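Local atomic coordinates of PrgB (Enterococcus faecalis, PDB entry 6EVU), a protein that promotes aggregation, biofilm formation and conjugation by binding and compacting DNA, the chain described here being its adhesin domain. Residues K50-T55 with A101-K106; R73-G78 with S142-A147; S199-L204 with D258-G263; F282-T287 with S298-A303. All blocks are in the same frame, centred on the assembly; numbering follows the deposited sequence.

The four contacts illustrate how one beta-rich adhesin domain joins its sheets and loops. Interactions 1 and 2 are direct neighbours, with centres 8 Å apart, because strands 99-104 and 145-150 run side by side: Leu104 N lies 2.7 Å from Leu145 O. Interaction 4 brings the sheet that holds these strands against the second large sheet, near the centre of the chain; Arg73 of interaction 2 reaches it, with CG 3.6 Å from Ala299 CB. Interaction 3 lies on the other side of the chain's centre from interaction 1, about 28 Å away between centres. It lines a site holding a Tris molecule, probably from the crystallisation liquor, which also bonds to Trp301 N of segment 298-303.

Interaction 1 of 4, residues K50-T55 with A101-K106; sequences KFIKAT and AVLLEK
Ala101 meets Ile52 through both backbone and methyl. Its O accepts from Ile52 N at 3.0 Å, the donor standing above the carbonyl plane, 51° out of it, while Ala101 CB packs on Ile52 CB at 3.8 Å. One residue on, Val102 faces Phe51 in an antiparallel non-hydrogen-bonded pair. The two side chains lie side by side and point the same way, with Phe51 CD2 4.0 Å from Val102 CG2, the branch anti to the carbonyl carbon; CG1 instead turns to the carbonyl oxygen of Lys50. Ile46 of strand 42-47 touches both side chains of this pair. Leu103 points to the other face of the sheet. Its N donates to Lys50 O across 2.8 Å in a nearly straight bond (170°), and Ile52 CD1 lies 4.2 Å from Leu103 CB. A water accepts from Lys50 N and sits close to both Leu103 O and Glu105 OE1. Beyond the strand, the extended Glu105 chain meets the Lys50 ammonium in a long salt bridge, OE1 to NZ 3.4 Å, weak as a hydrogen bond. Lys50 runs straight until its last torsion (chi4 71°) bends NZ aside. A short, weakly bonded strand thus adds to the antiparallel sheet of strands 99-104 and 145-150, one of two in the domain, consistent with the beta-sandwich adhesin domains of the antigen I/II family.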
loop_
_atom_site.group_PDB
_atom_site.type_symbol
_atom_site.label_atom_id
_atom_site.label_comp_id
_atom_site.label_asym_id
_atom_site.label_seq_id
_atom_site.Cartn_x
_atom_site.Cartn_y
_atom_site.Cartn_z
ATOM N N LYS A 50 -7.709 -17.021 7.446
ATOM C CA LYS A 50 -7.441 -17.573 8.772
ATOM C C LYS A 50 -6.907 -16.466 9.676
ATOM O O LYS A 50 -6.197 -15.566 9.201
ATOM C CB LYS A 50 -6.416 -18.706 8.713
ATOM C CG LYS A 50 -6.829 -19.965 7.982
ATOM C CD LYS A 50 -5.659 -21.002 8.068
ATOM C CE LYS A 50 -6.094 -22.396 7.657
ATOM N NZ LYS A 50 -6.339 -22.468 6.194
ATOM N N PHE A 51 -7.306 -16.485 10.959
ATOM C CA PHE A 51 -6.848 -15.465 11.910
ATOM C C PHE A 51 -5.582 -15.923 12.605
ATOM O O PHE A 51 -5.407 -17.120 12.867
ATOM C CB PHE A 51 -7.910 -15.156 12.973
ATOM C CG PHE A 51 -9.131 -14.498 12.408
ATOM C CD1 PHE A 51 -10.255 -15.267 12.108
ATOM C CD2 PHE A 51 -9.143 -13.131 12.112
ATOM C CE1 PHE A 51 -11.372 -14.681 11.561
ATOM C CE2 PHE A 51 -10.285 -12.530 11.568
ATOM C CZ PHE A 51 -11.384 -13.296 11.285
ATOM N N ILE A 52 -4.674 -14.977 12.867
ATOM C CA ILE A 52 -3.465 -15.214 13.660
ATOM C C ILE A 52 -3.721 -14.714 15.067
ATOM O O ILE A 52 -4.057 -13.540 15.271
ATOM C CB ILE A 52 -2.250 -14.521 13.052
ATOM C CG1 ILE A 52 -2.055 -15.039 11.625
ATOM C CG2 ILE A 52 -1.008 -14.732 13.945
ATOM C CD1 ILE A 52 -1.063 -14.155 10.766
ATOM N N LYS A 53 -3.593 -15.598 16.039
ATOM C CA LYS A 53 -3.678 -15.163 17.432
ATOM C C LYS A 53 -2.626 -14.097 17.734
ATOM O O LYS A 53 -1.449 -14.256 17.387
ATOM C CB LYS A 53 -3.451 -16.344 18.401
ATOM C CG LYS A 53 -4.277 -17.554 18.177
ATOM C CD LYS A 53 -3.760 -18.655 19.102
ATOM C CE LYS A 53 -4.833 -19.103 20.032
ATOM N NZ LYS A 53 -4.426 -20.409 20.624
ATOM N N ALA A 54 -3.067 -13.018 18.397
ATOM C CA ALA A 54 -2.165 -11.965 18.846
ATOM C C ALA A 54 -0.987 -12.535 19.616
ATOM O O ALA A 54 0.148 -12.072 19.449
ATOM C CB ALA A 54 -2.934 -10.952 19.713
ATOM N N THR A 55 -1.226 -13.567 20.453
ATOM C CA THR A 55 -0.114 -14.114 21.230
ATOM C C THR A 55 0.917 -14.817 20.343
ATOM O O THR A 55 2.088 -14.884 20.717
ATOM C CB THR A 55 -0.626 -15.044 22.330
ATOM O OG1 THR A 55 -1.400 -16.109 21.768
ATOM C CG2 THR A 55 -1.539 -14.254 23.226
ATOM N N ALA A 101 -4.847 -9.452 13.273
ATOM C CA ALA A 101 -3.821 -10.194 12.541
ATOM C C ALA A 101 -4.466 -11.325 11.734
ATOM O O ALA A 101 -5.255 -12.111 12.272
ATOM C CB ALA A 101 -2.764 -10.776 13.495
ATOM N N VAL A 102 -4.115 -11.430 10.457
ATOM C CA VAL A 102 -4.792 -12.356 9.543
ATOM C C VAL A 102 -3.749 -12.978 8.624
ATOM O O VAL A 102 -2.793 -12.307 8.225
ATOM C CB VAL A 102 -5.873 -11.621 8.710
ATOM C CG1 VAL A 102 -6.543 -12.567 7.694
ATOM C CG2 VAL A 102 -6.903 -10.967 9.631
ATOM N N LEU A 103 -3.922 -14.277 8.273
ATOM C CA LEU A 103 -2.981 -14.884 7.323
ATOM C C LEU A 103 -3.548 -14.714 5.920
ATOM O O LEU A 103 -4.713 -15.079 5.684
ATOM C CB LEU A 103 -2.794 -16.383 7.610
ATOM C CG LEU A 103 -1.694 -17.019 6.731
ATOM C CD1 LEU A 103 -0.332 -16.754 7.310
ATOM C CD2 LEU A 103 -1.861 -18.565 6.777
ATOM N N LEU A 104 -2.747 -14.181 4.976
ATOM C CA LEU A 104 -3.159 -14.122 3.566
ATOM C C LEU A 104 -2.537 -15.283 2.807
ATOM O O LEU A 104 -1.334 -15.560 2.932
ATOM C CB LEU A 104 -2.743 -12.816 2.865
ATOM C CG LEU A 104 -3.247 -11.531 3.548
ATOM C CD1 LEU A 104 -2.698 -10.367 2.706
ATOM C CD2 LEU A 104 -4.729 -11.537 3.545
ATOM N N GLU A 105 -3.366 -15.973 2.011
ATOM C CA GLU A 105 -2.913 -17.149 1.289
ATOM C C GLU A 105 -3.314 -16.994 -0.165
ATOM O O GLU A 105 -4.310 -16.337 -0.481
ATOM C CB GLU A 105 -3.543 -18.441 1.873
ATOM C CG GLU A 105 -3.136 -18.652 3.353
ATOM C CD GLU A 105 -3.779 -19.903 3.898
ATOM O OE1 GLU A 105 -4.849 -19.833 4.561
ATOM O OE2 GLU A 105 -3.227 -20.974 3.606
ATOM N N LYS A 106 -2.560 -17.674 -1.038
ATOM C CA LYS A 106 -2.874 -17.662 -2.448
ATOM C C LYS A 106 -4.299 -18.167 -2.657
ATOM O O LYS A 106 -4.710 -19.158 -2.038
ATOM C CB LYS A 106 -1.880 -18.568 -3.194
ATOM C CG LYS A 106 -1.819 -18.308 -4.710
ATOM C CD LYS A 106 -1.271 -16.935 -5.045
ATOM C CE LYS A 106 -1.241 -16.635 -6.569
ATOM N NZ LYS A 106 -2.523 -16.194 -7.224
HETATM O O HOH W 1 -6.141 -17.530 5.104
#

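Interaction 2 of 4, residues R73-G78 with S142-A147; sequences RKDMGG and SGTLNA. With PO4 (phosphate ion), chain B.
Asp75 grips Ser142 with both carboxylate oxygens. OD1 takes a short bond from Ser142 OG at 2.5 Å, on its syn side, and OD2 uses its syn lone pair for Ser142 N at 3.1 Å. The serine OG occupies the position between backbone N and carbonyl carbon (chi1 66°), which turns it to the acid. Within strand 145-150, beyond that loop, Asn146 ND2 donates to Lys74 O at 2.8 Å, the acceptor lying in the amide plane. Met76 crosses the same asparagine at about a right angle, its CB 3.3 Å from Asn146 OD1.

A second shell fixes these groups. Gly77 N donates to Asp75 OD1 at 3.0 Å, nearly in line with the C-O bond, and closes an Asx turn. Asn146 ND2 also bonds to Leu72 O, and a water ties Met76 N, Thr144 OG1 and Asn146 OD1 together, donating to the last at 2.7 Å. At the outer end Arg73 NE holds a phosphate ion, probably from the crystallisation liquor, through O4 at 2.9 Å. Two donors on OD1 and one on OD2 would probably favour the ionised carboxylate. The contact as a whole rests on directional polar bonds more than on apolar packing.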
loop_
_atom_site.group_PDB
_atom_site.type_symbol
_atom_site.label_atom_id
_atom_site.label_comp_id
_atom_site.label_asym_id
_atom_site.label_seq_id
_atom_site.Cartn_x
_atom_site.Cartn_y
_atom_site.Cartn_z
ATOM N N ARG A 73 7.735 -10.033 9.878
ATOM C CA ARG A 73 8.694 -10.837 9.140
ATOM C C ARG A 73 9.045 -12.202 9.724
ATOM O O ARG A 73 10.164 -12.473 10.078
ATOM C CB ARG A 73 9.968 -10.032 8.891
ATOM C CG ARG A 73 9.774 -8.825 8.006
ATOM C CD ARG A 73 11.090 -8.185 7.626
ATOM N NE ARG A 73 11.851 -7.903 8.819
ATOM C CZ ARG A 73 11.830 -6.751 9.464
ATOM N NH1 ARG A 73 11.133 -5.737 9.014
ATOM N NH2 ARG A 73 12.533 -6.617 10.555
ATOM N N LYS A 74 8.040 -13.043 9.803
ATOM C CA LYS A 74 8.161 -14.409 10.232
ATOM C C LYS A 74 7.136 -15.202 9.421
ATOM O O LYS A 74 6.155 -14.664 8.950
ATOM C CB LYS A 74 8.012 -14.583 11.738
ATOM C CG LYS A 74 6.694 -14.183 12.346
ATOM C CD LYS A 74 6.645 -14.579 13.813
ATOM C CE LYS A 74 5.494 -13.913 14.548
ATOM N NZ LYS A 74 5.812 -12.510 14.860
ATOM N N ASP A 75 7.392 -16.482 9.251
ATOM C CA ASP A 75 6.511 -17.322 8.447
ATOM C C ASP A 75 5.444 -17.879 9.373
ATOM O O ASP A 75 5.759 -18.661 10.279
ATOM C CB ASP A 75 7.334 -18.441 7.813
ATOM C CG ASP A 75 6.551 -19.224 6.787
ATOM O OD1 ASP A 75 5.323 -19.215 6.805
ATOM O OD2 ASP A 75 7.193 -19.837 5.921
ATOM N N MET A 76 4.195 -17.478 9.164
ATOM C CA MET A 76 3.096 -17.970 10.000
ATOM C C MET A 76 2.238 -19.002 9.281
ATOM O O MET A 76 1.135 -19.296 9.748
ATOM C CB MET A 76 2.237 -16.804 10.472
ATOM C CG MET A 76 3.029 -15.834 11.301
ATOM S SD MET A 76 3.712 -16.525 12.800
ATOM C CE MET A 76 2.349 -16.428 13.981
ATOM N N GLY A 77 2.690 -19.511 8.132
ATOM C CA GLY A 77 1.961 -20.594 7.486
ATOM C C GLY A 77 1.812 -21.744 8.461
ATOM O O GLY A 77 2.798 -22.171 9.054
ATOM N N GLY A 78 0.591 -22.193 8.705
ATOM C CA GLY A 78 0.382 -23.228 9.705
ATOM C C GLY A 78 0.432 -22.751 11.143
ATOM O O GLY A 78 0.332 -23.582 12.059
ATOM N N SER A 142 6.350 -20.928 3.105
ATOM C CA SER A 142 4.957 -21.298 2.982
ATOM C C SER A 142 4.256 -20.526 1.886
ATOM O O SER A 142 3.093 -20.818 1.614
ATOM C CB SER A 142 4.234 -21.069 4.307
ATOM O OG SER A 142 4.191 -19.667 4.622
ATOM N N GLY A 143 4.891 -19.499 1.311
ATOM C CA GLY A 143 4.182 -18.721 0.305
ATOM C C GLY A 143 2.966 -17.970 0.817
ATOM O O GLY A 143 2.043 -17.677 0.030
ATOM N N THR A 144 2.976 -17.572 2.090
ATOM C CA THR A 144 1.880 -16.829 2.689
ATOM C C THR A 144 2.353 -15.429 3.032
ATOM O O THR A 144 3.554 -15.132 3.034
ATOM C CB THR A 144 1.367 -17.499 3.976
ATOM O OG1 THR A 144 2.435 -17.611 4.914
ATOM C CG2 THR A 144 0.832 -18.920 3.647
ATOM N N LEU A 145 1.399 -14.571 3.376
ATOM C CA LEU A 145 1.735 -13.263 3.937
ATOM C C LEU A 145 0.960 -13.082 5.223
ATOM O O LEU A 145 -0.124 -13.656 5.404
ATOM C CB LEU A 145 1.379 -12.079 2.989
ATOM C CG LEU A 145 2.197 -12.027 1.714
ATOM C CD1 LEU A 145 1.462 -11.067 0.768
ATOM C CD2 LEU A 145 3.658 -11.746 1.851
ATOM N N ASN A 146 1.516 -12.260 6.137
ATOM C CA ASN A 146 0.799 -11.883 7.331
ATOM C C ASN A 146 0.277 -10.465 7.139
ATOM O O ASN A 146 0.941 -9.630 6.542
ATOM C CB ASN A 146 1.712 -11.933 8.549
ATOM C CG ASN A 146 2.538 -13.211 8.609
ATOM O OD1 ASN A 146 2.017 -14.301 8.380
ATOM N ND2 ASN A 146 3.850 -13.078 8.910
ATOM N N ALA A 147 -0.884 -10.199 7.729
ATOM C CA ALA A 147 -1.487 -8.887 7.619
ATOM C C ALA A 147 -1.979 -8.472 8.981
ATOM O O ALA A 147 -2.514 -9.282 9.750
ATOM C CB ALA A 147 -2.650 -8.876 6.632
HETATM P P PO4 B . 15.109 -9.887 8.190
HETATM O O1 PO4 B . 15.677 -8.486 8.059
HETATM O O2 PO4 B . 14.833 -10.408 6.780
HETATM O O3 PO4 B . 16.160 -10.778 8.832
HETATM O O4 PO4 B . 13.884 -10.009 9.050
HETATM O O HOH W 2 3.631 -15.771 6.749
#

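Interaction 3 of 4, residues S199-L204 with D258-G263; sequences SLNSSL and DWDAVG. With TRS (2-amino-2-hydroxymethyl-propane-1,3-diol), chain C.
Trp259 presses the edge of its six-membered ring against the facing loop: CH2 lies 3.5 Å from Asn201 CA, which is near the ring plane, as is Leu200 C, and Asn201 CB is 3.7 Å from Trp259 CH2. The far end of the indole is held by a bond from NE1 to Ile245 O. Asp260 CB lies over one face of this indole, displaced toward the rim. The aspartate's CG is anti to its own backbone N (chi1 -168°), and its carboxylate then divides the work. OD1 accepts from Ser199 OG at 2.7 Å through the syn lone pair, while OD2 takes O1 of a bound Tris at 2.7 Å and also bonds to Asn256 ND2. The amine N of the Tris donates to Asn201 OD1 at 2.7 Å and to Ser199 OG at 3.1 Å. This molecule probably comes from the crystallisation liquor and may mark a polar pocket, to which Glu212 OE2 and Trp301 N also contribute. Both segments are irregular: 199-204 leaves strand 193-197 and leads to strand 211-215, bonding through Asn201 to the backbone of Glu212, while 258-263 lies on the long loop between strands 239-240 and 272-276.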
loop_
_atom_site.group_PDB
_atom_site.type_symbol
_atom_site.label_atom_id
_atom_site.label_comp_id
_atom_site.label_asym_id
_atom_site.label_seq_id
_atom_site.Cartn_x
_atom_site.Cartn_y
_atom_site.Cartn_z
ATOM N N SER A 199 4.575 7.234 0.054
ATOM C CA SER A 199 5.572 6.627 0.913
ATOM C C SER A 199 6.200 5.409 0.233
ATOM O O SER A 199 6.326 4.310 0.820
ATOM C CB SER A 199 4.930 6.262 2.251
ATOM O OG SER A 199 5.896 6.005 3.244
ATOM N N LEU A 200 6.520 5.520 -1.060
ATOM C CA LEU A 200 7.099 4.346 -1.732
ATOM C C LEU A 200 8.614 4.515 -1.684
ATOM O O LEU A 200 9.246 5.012 -2.622
ATOM C CB LEU A 200 6.572 4.156 -3.155
ATOM C CG LEU A 200 5.048 3.994 -3.240
ATOM C CD1 LEU A 200 4.565 4.021 -4.687
ATOM C CD2 LEU A 200 4.673 2.674 -2.552
ATOM N N ASN A 201 9.190 4.150 -0.539
ATOM C CA ASN A 201 10.619 4.322 -0.335
ATOM C C ASN A 201 11.403 3.233 -1.073
ATOM O O ASN A 201 10.894 2.154 -1.386
ATOM C CB ASN A 201 10.993 4.240 1.145
ATOM C CG ASN A 201 10.601 2.888 1.778
ATOM O OD1 ASN A 201 9.420 2.565 1.873
ATOM N ND2 ASN A 201 11.590 2.086 2.153
ATOM N N SER A 202 12.683 3.510 -1.293
ATOM C CA SER A 202 13.549 2.599 -2.020
ATOM C C SER A 202 14.987 2.768 -1.562
ATOM O O SER A 202 15.466 3.894 -1.368
ATOM C CB SER A 202 13.479 2.830 -3.524
ATOM O OG SER A 202 14.405 1.976 -4.162
ATOM N N SER A 203 15.661 1.635 -1.390
ATOM C CA SER A 203 17.067 1.578 -1.033
ATOM C C SER A 203 17.869 0.859 -2.114
ATOM O O SER A 203 18.996 0.428 -1.871
ATOM C CB SER A 203 17.218 0.883 0.318
ATOM O OG SER A 203 16.738 -0.452 0.210
ATOM N N LEU A 204 17.308 0.758 -3.319
ATOM C CA LEU A 204 17.852 -0.091 -4.370
ATOM C C LEU A 204 19.202 0.420 -4.861
ATOM O O LEU A 204 19.368 1.609 -5.152
ATOM C CB LEU A 204 16.894 -0.151 -5.553
ATOM C CG LEU A 204 15.706 -1.111 -5.425
ATOM C CD1 LEU A 204 14.766 -0.785 -6.551
ATOM C CD2 LEU A 204 16.162 -2.575 -5.481
ATOM N N ASP A 258 14.805 12.653 4.874
ATOM C CA ASP A 258 14.686 13.875 4.080
ATOM C C ASP A 258 13.337 14.044 3.396
ATOM O O ASP A 258 13.101 15.119 2.832
ATOM C CB ASP A 258 15.752 13.947 2.979
ATOM C CG ASP A 258 17.139 14.107 3.501
ATOM O OD1 ASP A 258 17.365 14.934 4.419
ATOM O OD2 ASP A 258 18.024 13.431 2.939
ATOM N N TRP A 259 12.467 13.022 3.384
ATOM C CA TRP A 259 11.213 13.118 2.633
ATOM C C TRP A 259 10.108 12.201 3.172
ATOM O O TRP A 259 8.931 12.564 3.113
ATOM C CB TRP A 259 11.482 12.789 1.150
ATOM C CG TRP A 259 11.960 11.397 0.961
ATOM C CD1 TRP A 259 13.240 10.935 1.036
ATOM C CD2 TRP A 259 11.135 10.258 0.719
ATOM N NE1 TRP A 259 13.262 9.562 0.833
ATOM C CE2 TRP A 259 11.976 9.133 0.637
ATOM C CE3 TRP A 259 9.770 10.097 0.538
ATOM C CZ2 TRP A 259 11.484 7.841 0.413
ATOM C CZ3 TRP A 259 9.263 8.787 0.326
ATOM C CH2 TRP A 259 10.128 7.692 0.255
ATOM N N ASP A 260 10.474 11.023 3.697
ATOM C CA ASP A 260 9.506 9.932 3.942
ATOM C C ASP A 260 8.859 10.123 5.310
ATOM O O ASP A 260 9.167 9.465 6.304
ATOM C CB ASP A 260 10.171 8.573 3.825
ATOM C CG ASP A 260 9.141 7.423 3.787
ATOM O OD1 ASP A 260 7.908 7.710 3.808
ATOM O OD2 ASP A 260 9.577 6.252 3.709
ATOM N N ALA A 261 7.971 11.091 5.347
ATOM C CA ALA A 261 7.143 11.329 6.507
ATOM C C ALA A 261 5.835 11.866 5.965
ATOM O O ALA A 261 5.822 12.577 4.959
ATOM C CB ALA A 261 7.787 12.316 7.480
ATOM N N VAL A 262 4.738 11.475 6.592
ATOM C CA VAL A 262 3.457 12.038 6.219
ATOM C C VAL A 262 3.457 13.521 6.542
ATOM O O VAL A 262 3.818 13.934 7.653
ATOM C CB VAL A 262 2.320 11.310 6.940
ATOM C CG1 VAL A 262 1.038 12.076 6.728
ATOM C CG2 VAL A 262 2.200 9.907 6.409
ATOM N N GLY A 263 3.061 14.331 5.567
ATOM C CA GLY A 263 3.076 15.757 5.734
ATOM C C GLY A 263 4.358 16.443 5.324
ATOM O O GLY A 263 4.441 17.664 5.448
HETATM C C TRS C . 7.041 2.876 4.656
HETATM C C1 TRS C . 7.956 3.965 5.286
HETATM C C2 TRS C . 5.582 3.042 5.094
HETATM C C3 TRS C . 7.555 1.463 5.040
HETATM N N TRS C . 7.084 3.099 3.222
HETATM O O1 TRS C . 9.200 3.777 4.618
HETATM O O2 TRS C . 5.125 4.348 4.860
HETATM O O3 TRS C . 6.507 0.537 4.658
#

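Interaction 4 of 4, residues F282-T287 with S298-A303; sequences FSFGMT and SAQWFA
Phe284 and Phe302 lie in an offset stack, ring centroids 4.2 Å apart and planes only 12° from parallel. Phe302 CG stands over the centre of the Phe284 ring, and Phe302 CB covers the same face in a CH-pi contact, 3.8 Å from the ring centroid. The amide of Gln300 comes to the edge of Phe284, OE1 3.8 Å from CD1. Phe282 reaches Phe302 tip to tip, its CE2 3.5 Å from Phe302 CZ with the planes at 51°, which completes an aromatic cluster.

Past the rings the contact turns polar. Gln300 NE2 donates to Gly285 O at 3.2 Å, bent to 137° and coming from above the carbonyl plane; a water donates both to Gln300 OE1 and to Phe284 O. The buried amide is thus satisfied by one bent bond to a backbone carbonyl and by a water. Met286 slides past Gln300 in the opposite direction, CG 3.4 Å from OE1, and ends with SD 3.2 Å from Ala299 N. Strand 280-287 is paired in its sheet with strands 169-179 and 211-215, whereas strand 299-302 pairs with strand 157-160 in the other sheet; the facing side chains pack between the two sheets near the centre of the domain.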
loop_
_atom_site.group_PDB
_atom_site.type_symbol
_atom_site.label_atom_id
_atom_site.label_comp_id
_atom_site.label_asym_id
_atom_site.label_seq_id
_atom_site.Cartn_x
_atom_site.Cartn_y
_atom_site.Cartn_z
ATOM N N PHE A 282 -5.772 -2.292 -7.548
ATOM C CA PHE A 282 -4.369 -2.161 -7.947
ATOM C C PHE A 282 -3.579 -3.085 -7.033
ATOM O O PHE A 282 -4.136 -3.660 -6.083
ATOM C CB PHE A 282 -3.877 -0.713 -7.830
ATOM C CG PHE A 282 -3.936 -0.189 -6.417
ATOM C CD1 PHE A 282 -5.112 0.300 -5.884
ATOM C CD2 PHE A 282 -2.778 -0.230 -5.615
ATOM C CE1 PHE A 282 -5.185 0.716 -4.560
ATOM C CE2 PHE A 282 -2.813 0.196 -4.286
ATOM C CZ PHE A 282 -4.026 0.663 -3.748
ATOM N N SER A 283 -2.271 -3.251 -7.326
ATOM C CA SER A 283 -1.435 -4.031 -6.398
ATOM C C SER A 283 -0.318 -3.207 -5.769
ATOM O O SER A 283 0.167 -2.214 -6.344
ATOM C CB SER A 283 -0.830 -5.262 -7.102
ATOM O OG SER A 283 -1.891 -6.087 -7.498
ATOM N N PHE A 284 0.119 -3.620 -4.577
ATOM C CA PHE A 284 1.253 -2.940 -3.944
ATOM C C PHE A 284 2.212 -3.997 -3.415
ATOM O O PHE A 284 1.811 -5.121 -3.128
ATOM C CB PHE A 284 0.809 -1.940 -2.829
ATOM C CG PHE A 284 0.031 -2.603 -1.688
ATOM C CD1 PHE A 284 0.688 -3.098 -0.589
ATOM C CD2 PHE A 284 -1.353 -2.704 -1.762
ATOM C CE1 PHE A 284 -0.023 -3.700 0.462
ATOM C CE2 PHE A 284 -2.090 -3.305 -0.686
ATOM C CZ PHE A 284 -1.387 -3.810 0.400
ATOM N N GLY A 285 3.466 -3.641 -3.195
ATOM C CA GLY A 285 4.372 -4.665 -2.734
ATOM C C GLY A 285 5.776 -4.169 -2.505
ATOM O O GLY A 285 6.018 -2.968 -2.288
ATOM N N MET A 286 6.666 -5.138 -2.400
ATOM C CA MET A 286 8.081 -4.876 -2.184
ATOM C C MET A 286 8.886 -5.758 -3.123
ATOM O O MET A 286 8.613 -6.955 -3.226
ATOM C CB MET A 286 8.491 -5.149 -0.729
ATOM C CG MET A 286 7.483 -4.594 0.285
ATOM S SD MET A 286 7.939 -5.127 1.985
ATOM C CE MET A 286 9.385 -4.068 2.295
ATOM N N THR A 287 9.912 -5.173 -3.768
ATOM C CA THR A 287 10.762 -5.923 -4.686
ATOM C C THR A 287 12.247 -5.743 -4.354
ATOM O O THR A 287 12.710 -4.636 -4.055
ATOM C CB THR A 287 10.502 -5.529 -6.143
ATOM O OG1 THR A 287 11.218 -6.448 -6.961
ATOM C CG2 THR A 287 10.964 -4.071 -6.432
ATOM N N SER A 298 10.743 -7.340 3.474
ATOM C CA SER A 298 9.546 -8.136 3.276
ATOM C C SER A 298 8.390 -7.785 4.224
ATOM O O SER A 298 7.459 -8.593 4.365
ATOM C CB SER A 298 9.870 -9.668 3.386
ATOM O OG SER A 298 10.645 -9.955 4.571
ATOM N N ALA A 299 8.384 -6.607 4.843
ATOM C CA ALA A 299 7.174 -6.155 5.513
ATOM C C ALA A 299 7.011 -4.657 5.276
ATOM O O ALA A 299 7.986 -3.909 5.312
ATOM C CB ALA A 299 7.248 -6.396 7.024
ATOM N N GLN A 300 5.752 -4.236 5.069
ATOM C CA GLN A 300 5.533 -2.836 4.717
ATOM C C GLN A 300 4.232 -2.343 5.340
ATOM O O GLN A 300 3.346 -3.111 5.720
ATOM C CB GLN A 300 5.475 -2.672 3.181
ATOM C CG GLN A 300 4.170 -3.225 2.603
ATOM C CD GLN A 300 4.241 -3.376 1.085
ATOM O OE1 GLN A 300 4.096 -4.448 0.530
ATOM N NE2 GLN A 300 4.433 -2.261 0.406
ATOM N N TRP A 301 4.122 -1.002 5.380
ATOM C CA TRP A 301 2.873 -0.352 5.754
ATOM C C TRP A 301 2.287 0.239 4.487
ATOM O O TRP A 301 2.985 0.996 3.808
ATOM C CB TRP A 301 3.177 0.747 6.779
ATOM C CG TRP A 301 1.983 1.624 7.109
ATOM C CD1 TRP A 301 0.684 1.269 7.039
ATOM C CD2 TRP A 301 2.002 2.997 7.553
ATOM N NE1 TRP A 301 -0.141 2.313 7.383
ATOM C CE2 TRP A 301 0.650 3.390 7.704
ATOM C CE3 TRP A 301 3.021 3.937 7.788
ATOM C CZ2 TRP A 301 0.305 4.699 8.124
ATOM C CZ3 TRP A 301 2.670 5.214 8.228
ATOM C CH2 TRP A 301 1.328 5.578 8.354
ATOM N N PHE A 302 1.045 -0.111 4.165
ATOM C CA PHE A 302 0.351 0.477 3.019
ATOM C C PHE A 302 -0.864 1.223 3.557
ATOM O O PHE A 302 -1.832 0.608 3.986
ATOM C CB PHE A 302 -0.091 -0.534 1.958
ATOM C CG PHE A 302 -0.662 0.173 0.767
ATOM C CD1 PHE A 302 0.221 0.764 -0.156
ATOM C CD2 PHE A 302 -2.001 0.427 0.680
ATOM C CE1 PHE A 302 -0.252 1.482 -1.231
ATOM C CE2 PHE A 302 -2.516 1.204 -0.414
ATOM C CZ PHE A 302 -1.637 1.721 -1.347
ATOM N N ALA A 303 -0.834 2.549 3.476
ATOM C CA ALA A 303 -1.958 3.382 3.875
ATOM C C ALA A 303 -2.727 3.827 2.637
ATOM O O ALA A 303 -2.111 4.206 1.631
ATOM C CB ALA A 303 -1.454 4.613 4.628
HETATM O O HOH W 3 2.045 -6.340 -0.482
#